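PDB 6CTH: concanavalin A-like lectin protein kinase family protein from Theobroma cacao, which probably transfers phosphate from ATP to protein substrates as a plant receptor-like kinase, its kinase domain being held here with a bound inhibitor and magnesium. Local coordinates for residues E9-V13 and T14-N18; E62-I65 and I66-R70; L227-V230 and P231-W234; E235-N239 and E240-D244. All coordinates share one frame; numbering follows the deposited sequence. Where two conformers were deposited one is given.

Interaction 1: E9-V13 and T14-N18; sequences ELAKV and TSNFN
Leu10 O, in the last turn of helix 7-14, takes two bonds from a single residue, Thr14. The backbone Thr14 N reaches Leu10 O at 3.1 Å, and the hydroxyl Thr14 OG1 lies 2.8 Å from Leu10 O as its donor. The two donors arrive from opposite faces of the carbonyl plane, each tilted about 25° from it, which lets one oxygen serve both. With chi1 at 63°, OG1 stands between the backbone N and the carbonyl carbon of Thr14, turned back over the last turn. The same hydroxyl oxygen accepts from Phe17 N at 3.0 Å, an ST motif at the end of the helix. Thr14 OG1 also sits 3.4 Å above the plane of the Phe17 ring, over its centre, while Phe17 CZ meets Leu10 CB at 4.3 Å. Asn16 N donates almost straight (173°) to Ala11 O, 2.8 Å away, and Asn16 OD1 rests against Ala11 CB. A weak bond from Ser15 N to Lys12 O, with positive phi at Ser15, completes a Schellman motif. Further out, Leu10 and Phe17 pack on Val45 and Met88 of the N-lobe sheet, and Tyr32 meets the Phe17 ring edge-to-face. With its proton given to Leu10 and its oxygen accepting from Phe17, the buried Thr14 hydroxyl has a partner in each role, which should fix its rotation.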
# COMPACT_ATOMS: atom_id res chain seq x y z
N GLU A 9 -13.34 20.30 -18.58
CA GLU A 9 -12.16 19.74 -19.24
C GLU A 9 -11.93 18.29 -18.84
O GLU A 9 -11.40 17.52 -19.67
CB GLU A 9 -10.91 20.56 -19.01
CG GLU A 9 -10.32 20.53 -17.63
CD GLU A 9 -9.32 21.67 -17.47
OE1 GLU A 9 -8.11 21.41 -17.48
OE2 GLU A 9 -9.77 22.84 -17.51
N LEU A 10 -12.28 17.95 -17.60
CA LEU A 10 -12.19 16.56 -17.10
C LEU A 10 -13.19 15.66 -17.79
O LEU A 10 -12.84 14.54 -18.20
CB LEU A 10 -12.35 16.47 -15.56
CG LEU A 10 -11.16 17.09 -14.80
CD1 LEU A 10 -11.25 16.92 -13.27
CD2 LEU A 10 -9.87 16.46 -15.31
N ALA A 11 -14.42 16.15 -17.93
CA ALA A 11 -15.44 15.50 -18.83
C ALA A 11 -14.89 15.27 -20.24
O ALA A 11 -14.97 14.17 -20.78
CB ALA A 11 -16.70 16.34 -18.91
N LYS A 12 -14.29 16.30 -20.83
CA LYS A 12 -13.78 16.16 -22.18
C LYS A 12 -12.69 15.12 -22.30
O LYS A 12 -12.72 14.25 -23.17
CB LYS A 12 -13.27 17.52 -22.69
CG LYS A 12 -13.62 17.86 -24.12
CD LYS A 12 -12.94 19.20 -24.50
CE LYS A 12 -13.64 19.97 -25.60
NZ LYS A 12 -15.11 20.13 -25.38
N VAL A 13 -11.71 15.15 -21.41
CA VAL A 13 -10.57 14.24 -21.58
C VAL A 13 -10.89 12.82 -21.21
O VAL A 13 -10.22 11.92 -21.72
CB VAL A 13 -9.30 14.73 -20.86
CG1 VAL A 13 -8.88 16.06 -21.44
CG2 VAL A 13 -9.49 14.73 -19.36
N THR A 14 -11.90 12.59 -20.37
CA THR A 14 -12.38 11.22 -20.05
C THR A 14 -13.58 10.70 -20.89
O THR A 14 -14.09 9.59 -20.63
CB THR A 14 -12.82 11.13 -18.59
OG1 THR A 14 -13.93 11.99 -18.33
CG2 THR A 14 -11.64 11.44 -17.67
N SER A 15 -14.02 11.49 -21.86
CA SER A 15 -15.20 11.18 -22.66
C SER A 15 -16.43 10.97 -21.77
O SER A 15 -17.12 9.96 -21.89
CB SER A 15 -14.99 9.94 -23.54
OG SER A 15 -14.07 10.22 -24.57
N ASN A 16 -16.68 11.96 -20.91
CA ASN A 16 -17.76 11.94 -19.93
C ASN A 16 -17.67 10.69 -19.08
O ASN A 16 -18.65 9.96 -18.91
CB ASN A 16 -19.14 12.07 -20.63
CG ASN A 16 -19.37 13.45 -21.18
OD1 ASN A 16 -18.76 14.44 -20.73
ND2 ASN A 16 -20.25 13.55 -22.22
N PHE A 17 -16.46 10.42 -18.58
CA PHE A 17 -16.20 9.27 -17.72
C PHE A 17 -16.78 7.97 -18.27
O PHE A 17 -17.49 7.23 -17.57
CB PHE A 17 -16.73 9.59 -16.32
CG PHE A 17 -16.17 10.86 -15.77
CD1 PHE A 17 -14.90 10.87 -15.20
CD2 PHE A 17 -16.89 12.05 -15.88
CE1 PHE A 17 -14.36 12.05 -14.73
CE2 PHE A 17 -16.36 13.24 -15.40
CZ PHE A 17 -15.09 13.24 -14.83
N ASN A 18 -16.47 7.73 -19.54
CA ASN A 18 -17.01 6.59 -20.28
C ASN A 18 -16.46 5.33 -19.64
O ASN A 18 -15.27 5.26 -19.22
CB ASN A 18 -16.56 6.63 -21.75
CG ASN A 18 -17.30 5.64 -22.62
OD1 ASN A 18 -17.03 4.44 -22.55
ND2 ASN A 18 -18.21 6.14 -23.49

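Interaction 2: E62-I65 and I66-R70; sequences EVKI and ISRLR
Ile65 and Leu69 form the close-packed side of this helix end, lying side by side with Ile65 CG2 3.9 Å from Leu69 CD1. Next to them Ile66 N donates to Glu62 O at 2.8 Å, the last strong helical bond of helix 54-66, the helix that by its place in the kinase fold corresponds to αC. Arg68 N is then hydrogen-bonded to Ile65 O at 3.0 Å from well above the carbonyl plane, as a type I turn from Ile66 to Leu69 takes over. Glu62, bent at chi2 (102°), brings OE2 to 3.5 Å from Ile66 CD1; its carboxylate is hydrogen-bonded through OE2 to Tyr91 OH and through OE1 to Phe160 N. Leu69 and Ile66 also touch Phe160, so this side faces the interior.

The solvent side, with Lys64, Ser67 and Arg68, is looser. A water donates to Lys64 O at 2.7 Å and accepts from Arg68 NE at 3.1 Å. Lys64 O lies in plane at the guanidinium edge, 3.6 Å from Arg68 NE. The two side chains approach no closer than Lys64 CE to Arg68 NH2, 4.1 Å. Their charged ends, both probably positive, stay apart. The water therefore couples Arg68 to a backbone carbonyl, whereas apolar contact and hydrogen bonds to the interior hold the Glu62 side.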
# COMPACT_ATOMS: atom_id res chain seq x y z
N GLU A 62 -7.48 13.69 1.42
CA GLU A 62 -6.48 13.47 0.39
C GLU A 62 -5.83 14.79 -0.01
O GLU A 62 -4.59 14.88 -0.02
CB GLU A 62 -7.03 12.73 -0.81
CG GLU A 62 -6.11 12.63 -2.05
CD GLU A 62 -5.40 11.30 -2.25
OE1 GLU A 62 -5.58 10.37 -1.46
OE2 GLU A 62 -4.68 11.15 -3.25
N VAL A 63 -6.63 15.81 -0.33
CA VAL A 63 -6.04 17.10 -0.78
C VAL A 63 -5.13 17.72 0.26
O VAL A 63 -4.02 18.22 -0.07
CB VAL A 63 -7.11 18.11 -1.21
CG1 VAL A 63 -6.48 19.48 -1.50
CG2 VAL A 63 -7.79 17.59 -2.43
N LYS A 64 -5.60 17.70 1.51
CA LYS A 64 -4.88 18.30 2.64
C LYS A 64 -3.52 17.65 2.82
O LYS A 64 -2.51 18.34 2.94
CB LYS A 64 -5.68 18.12 3.93
CG LYS A 64 -5.05 18.84 5.13
CD LYS A 64 -5.60 18.29 6.43
CE LYS A 64 -5.00 19.05 7.60
NZ LYS A 64 -5.61 18.61 8.88
N ILE A 65 -3.53 16.32 2.86
CA ILE A 65 -2.34 15.56 3.20
C ILE A 65 -1.38 15.51 1.99
O ILE A 65 -0.18 15.73 2.13
CB ILE A 65 -2.72 14.13 3.63
CG1 ILE A 65 -3.65 14.10 4.87
CG2 ILE A 65 -1.47 13.29 3.89
CD1 ILE A 65 -3.05 14.76 6.07
N ILE A 66 -1.90 15.13 0.83
CA ILE A 66 -1.01 14.87 -0.32
C ILE A 66 -0.27 16.13 -0.78
O ILE A 66 0.87 16.03 -1.30
CB ILE A 66 -1.75 14.12 -1.45
CG1 ILE A 66 -0.76 13.36 -2.32
CG2 ILE A 66 -2.58 15.10 -2.28
CD1 ILE A 66 -1.43 12.50 -3.39
N SER A 67 -0.88 17.30 -0.53
CA SER A 67 -0.30 18.62 -0.79
C SER A 67 0.99 18.86 0.01
O SER A 67 1.87 19.61 -0.43
CB SER A 67 -1.31 19.77 -0.51
OG SER A 67 -1.41 20.10 0.88
N ARG A 68 1.09 18.22 1.17
CA ARG A 68 2.25 18.33 2.05
C ARG A 68 3.37 17.33 1.80
O ARG A 68 4.32 17.31 2.59
CB ARG A 68 1.84 18.13 3.51
CG ARG A 68 0.89 19.18 3.96
CD ARG A 68 0.36 18.85 5.30
NE ARG A 68 -0.67 19.83 5.60
CZ ARG A 68 -0.68 20.67 6.63
NH1 ARG A 68 0.26 20.65 7.54
NH2 ARG A 68 -1.74 21.47 6.78
N LEU A 69 3.23 16.46 0.80
CA LEU A 69 4.15 15.37 0.57
C LEU A 69 4.80 15.41 -0.80
O LEU A 69 4.13 15.60 -1.79
CB LEU A 69 3.38 14.05 0.67
CG LEU A 69 2.56 13.80 1.94
CD1 LEU A 69 1.75 12.51 1.79
CD2 LEU A 69 3.50 13.71 3.11
N ARG A 70 6.12 15.24 -0.83
CA ARG A 70 6.86 15.11 -2.08
C ARG A 70 7.93 14.05 -1.82
O ARG A 70 8.82 14.28 -1.02
CB ARG A 70 7.49 16.43 -2.49
CG ARG A 70 6.47 17.54 -2.68
CD ARG A 70 5.68 17.35 -3.96
NE ARG A 70 4.96 18.57 -4.32
CZ ARG A 70 3.83 18.95 -3.75
NH1 ARG A 70 3.28 18.21 -2.80
NH2 ARG A 70 3.24 20.07 -4.14
O HOH W 1 -2.16 21.01 3.16

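Interaction 3: L227-V230 and P231-W234; sequences LLLV and PWVW
Residues 228-234 form the N-terminal part of helix 229-238, in the C-lobe of the kinase fold, with Leu228 at its N-cap position. Pro231 occupies a place in the first turn where a backbone N-H is not needed, and its ring lies against Leu228, with Pro231 CD 3.9 Å from Leu228 CB. The side chains of Val230 and Pro231 cross at about a right angle, and the peptide link to proline holds Val230 CB 3.5 Å from Pro231 CD. Regular helical bonding starts with Val233 N to Leu229 O at 3.0 Å and goes on with Trp234 N to Val230 O at 2.9 Å, both nearly straight on to the carbonyl.

By its position in the kinase fold the helix corresponds to αG, and Leu229 and Val233 form its inward side, against helix 196-212. They run alongside one another, Leu229 CD1 lying 3.8 Å from Val233 CG2, and both reach Leu208. With CG anti to the backbone N (chi1 -174°), Leu229 also sends CD1 to 4.2 Å from Trp232 CE3. That indole has a cation-pi partner in Arg214. Trp234 lies one turn on from Val230, and Val230 CG1 comes to the edge of its ring, 4.4 Å from Trp234 CE3, while Trp234 NE1 is hydrogen-bonded to Pro297 O.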
# COMPACT_ATOMS: atom_id res chain seq x y z
N LEU A 227 -6.76 -19.83 7.32
CA LEU A 227 -7.59 -18.91 6.54
C LEU A 227 -6.86 -17.62 6.23
O LEU A 227 -7.28 -16.88 5.36
CB LEU A 227 -8.87 -18.58 7.31
CG LEU A 227 -9.66 -19.84 7.77
CD1 LEU A 227 -10.85 -19.43 8.63
CD2 LEU A 227 -10.12 -20.61 6.55
N LEU A 228 -5.80 -17.35 7.00
CA LEU A 228 -5.05 -16.10 6.85
C LEU A 228 -3.57 -16.29 6.68
O LEU A 228 -2.95 -17.19 7.21
CB LEU A 228 -5.29 -15.19 8.06
CG LEU A 228 -6.71 -14.71 8.36
CD1 LEU A 228 -6.65 -13.90 9.63
CD2 LEU A 228 -7.29 -13.83 7.26
N LEU A 229 -2.97 -15.30 6.01
CA LEU A 229 -1.55 -15.34 5.72
C LEU A 229 -0.60 -15.31 6.90
O LEU A 229 0.33 -16.10 6.94
CB LEU A 229 -1.18 -14.14 4.79
CG LEU A 229 0.26 -14.10 4.26
CD1 LEU A 229 0.59 -15.31 3.44
CD2 LEU A 229 0.40 -12.85 3.40
N VAL A 230 -0.77 -14.35 7.82
CA VAL A 230 0.23 -14.12 8.83
C VAL A 230 0.41 -15.37 9.75
O VAL A 230 1.55 -15.74 10.01
CB VAL A 230 -0.06 -12.82 9.64
CG1 VAL A 230 0.79 -12.68 10.87
CG2 VAL A 230 0.14 -11.59 8.73
N PRO A 231 -0.68 -15.97 10.22
CA PRO A 231 -0.48 -17.19 11.07
C PRO A 231 0.23 -18.31 10.35
O PRO A 231 1.06 -18.99 10.96
CB PRO A 231 -1.89 -17.62 11.44
CG PRO A 231 -2.74 -16.44 11.25
CD PRO A 231 -2.08 -15.56 10.21
N TRP A 232 -0.05 -18.51 9.06
CA TRP A 232 0.64 -19.54 8.30
C TRP A 232 2.10 -19.23 8.11
O TRP A 232 2.93 -20.10 8.23
CB TRP A 232 -0.04 -19.73 6.94
CG TRP A 232 0.64 -20.66 6.02
CD1 TRP A 232 0.53 -22.03 6.00
CD2 TRP A 232 1.50 -20.32 4.93
NE1 TRP A 232 1.28 -22.55 4.96
CE2 TRP A 232 1.88 -21.52 4.29
CE3 TRP A 232 1.98 -19.11 4.42
CZ2 TRP A 232 2.73 -21.55 3.17
CZ3 TRP A 232 2.84 -19.14 3.31
CH2 TRP A 232 3.20 -20.36 2.70
N VAL A 233 2.45 -17.95 7.85
CA VAL A 233 3.86 -17.58 7.77
C VAL A 233 4.55 -17.79 9.12
O VAL A 233 5.67 -18.34 9.18
CB VAL A 233 4.08 -16.13 7.22
CG1 VAL A 233 5.56 -15.78 7.20
CG2 VAL A 233 3.54 -16.02 5.80
N TRP A 234 3.88 -17.41 10.21
CA TRP A 234 4.50 -17.54 11.52
C TRP A 234 4.73 -19.05 11.84
O TRP A 234 5.82 -19.43 12.30
CB TRP A 234 3.69 -16.82 12.61
CG TRP A 234 4.55 -16.27 13.65
CD1 TRP A 234 5.50 -16.97 14.38
CD2 TRP A 234 4.59 -14.93 14.14
NE1 TRP A 234 6.15 -16.12 15.24
CE2 TRP A 234 5.62 -14.87 15.12
CE3 TRP A 234 3.89 -13.78 13.86
CZ2 TRP A 234 5.94 -13.68 15.82
CZ3 TRP A 234 4.25 -12.57 14.54
CH2 TRP A 234 5.25 -12.55 15.51

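Interaction 4: E235-N239 and E240-D244; sequences ESYGN and ERILD
Tyr237 and Ile242 lie side by side and point the same way, the methyl Ile242 CD1 meeting the ring at its edge, in plane, 3.7 Å from Tyr237 CD1. The contact is thus apolar and lateral, and Ile242 does not lie over the ring face. Ile242 CG1 is anti to its carbonyl carbon (chi1 -71°), and the extended chain beyond it carries CD1 to the tyrosine. Both residues also touch helix 256-269, Tyr237 at Met264 and Leu267, Ile242 at Glu260.

The two are brought within reach by the chain reversal at the end of helix 229-238, a Schellman motif with Glu240 as its C-prime residue at positive phi. Arg241 N donates to Ser236 O at 2.9 Å, and Glu240 N to Tyr237 O at 3.2 Å, the latter from well above the carbonyl plane. Ser236 turns its hydroxyl back to Trp232 O, leaving Ser236 CB to face Arg241 CB at 4.3 Å.

Arg241 takes a different course from Ile242. Its CG packs on Asn239 O at 3.1 Å, and bends at chi2 and chi3 fold the guanidinium towards Asp244. There Arg241 NE forms a salt bridge with Asp244 OD2 at 2.8 Å, the carboxylate oxygen being tilted 25° from the guanidinium plane.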
# COMPACT_ATOMS: atom_id res chain seq x y z
N GLU A 235 3.74 -19.88 11.54
CA GLU A 235 3.87 -21.31 11.77
C GLU A 235 5.00 -21.86 10.91
O GLU A 235 5.79 -22.66 11.37
CB GLU A 235 2.55 -22.02 11.46
CG GLU A 235 2.49 -23.47 11.91
CD GLU A 235 1.32 -24.21 11.29
OE1 GLU A 235 1.41 -24.59 10.11
OE2 GLU A 235 0.31 -24.42 11.99
N SER A 236 5.10 -21.41 9.67
CA SER A 236 6.16 -21.89 8.80
C SER A 236 7.54 -21.51 9.32
O SER A 236 8.47 -22.30 9.25
CB SER A 236 5.99 -21.37 7.38
OG SER A 236 4.85 -21.92 6.77
N TYR A 237 7.66 -20.29 9.83
CA TYR A 237 8.93 -19.83 10.38
C TYR A 237 9.35 -20.64 11.61
O TYR A 237 10.50 -20.99 11.75
CB TYR A 237 8.86 -18.34 10.73
CG TYR A 237 9.89 -17.89 11.73
CD1 TYR A 237 11.21 -17.68 11.35
CD2 TYR A 237 9.55 -17.66 13.04
CE1 TYR A 237 12.15 -17.27 12.27
CE2 TYR A 237 10.48 -17.24 13.96
CZ TYR A 237 11.78 -17.05 13.57
OH TYR A 237 12.70 -16.64 14.51
N GLY A 238 8.39 -20.94 12.47
CA GLY A 238 8.67 -21.71 13.68
C GLY A 238 9.02 -23.17 13.41
O GLY A 238 9.63 -23.79 14.26
N ASN A 239 8.62 -23.69 12.24
CA ASN A 239 8.98 -25.06 11.80
C ASN A 239 10.19 -25.06 10.85
O ASN A 239 10.34 -25.99 10.06
CB ASN A 239 7.79 -25.70 11.07
CG ASN A 239 6.69 -26.14 12.01
OD1 ASN A 239 6.96 -26.63 13.10
ND2 ASN A 239 5.46 -25.98 11.58
N GLU A 240 11.02 -24.01 10.90
CA GLU A 240 12.17 -23.79 9.98
C GLU A 240 11.88 -24.09 8.50
O GLU A 240 12.70 -24.69 7.81
CB GLU A 240 13.44 -24.53 10.47
CG GLU A 240 14.01 -24.04 11.80
CD GLU A 240 13.36 -24.66 13.04
OE1 GLU A 240 12.40 -25.46 12.87
OE2 GLU A 240 13.80 -24.37 14.17
N ARG A 241 10.71 -23.65 8.04
CA ARG A 241 10.22 -23.83 6.68
C ARG A 241 10.08 -22.49 5.93
O ARG A 241 9.16 -22.29 5.15
CB ARG A 241 8.85 -24.51 6.71
CG ARG A 241 8.80 -25.89 7.37
CD ARG A 241 9.93 -26.84 6.97
NE ARG A 241 9.83 -27.25 5.55
CZ ARG A 241 10.74 -27.98 4.90
NH1 ARG A 241 11.86 -28.40 5.50
NH2 ARG A 241 10.54 -28.29 3.62
N ILE A 242 11.02 -21.58 6.13
CA ILE A 242 10.96 -20.27 5.44
C ILE A 242 10.91 -20.44 3.92
O ILE A 242 10.09 -19.82 3.25
CB ILE A 242 12.07 -19.34 5.92
CG1 ILE A 242 11.73 -18.91 7.35
CG2 ILE A 242 12.17 -18.12 5.01
CD1 ILE A 242 12.68 -17.91 7.96
N LEU A 243 11.64 -21.40 3.38
CA LEU A 243 11.66 -21.59 1.94
C LEU A 243 10.26 -21.85 1.39
O LEU A 243 9.93 -21.41 0.30
CB LEU A 243 12.60 -22.71 1.53
CG LEU A 243 14.10 -22.46 1.70
CD1 LEU A 243 14.88 -23.50 0.91
CD2 LEU A 243 14.47 -21.06 1.25
N ASP A 244 9.45 -22.60 2.13
CA ASP A 244 8.06 -22.87 1.70
C ASP A 244 7.18 -21.61 1.53
O ASP A 244 6.12 -21.69 0.89
CB ASP A 244 7.34 -23.78 2.71
CG ASP A 244 7.80 -25.22 2.64
OD1 ASP A 244 7.51 -25.89 1.63
OD2 ASP A 244 8.44 -25.70 3.61

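How the interactions relate
Along the chain the four contacts run in series, each closing before the next opens, so none nests in or crosses another. Interaction 1 ends helix 7-14 and leads towards strand 22-25, against the N-lobe sheet. Interaction 2 ends helix 54-66 before strand 77-83; its centre is about 25 Å from that of interaction 1, and the two do not touch. Interactions 3 and 4 lie beyond the chain's centre, in the C-lobe, and share helix 229-238, the first at its start and the second at its end. Their centres are about 11 Å apart, and they meet where Trp232 CH2 packs 3.7 Å from Asp244 O. Interactions 1 and 2 thus belong to the N-lobe, interactions 3 and 4 to one helix of the C-lobe.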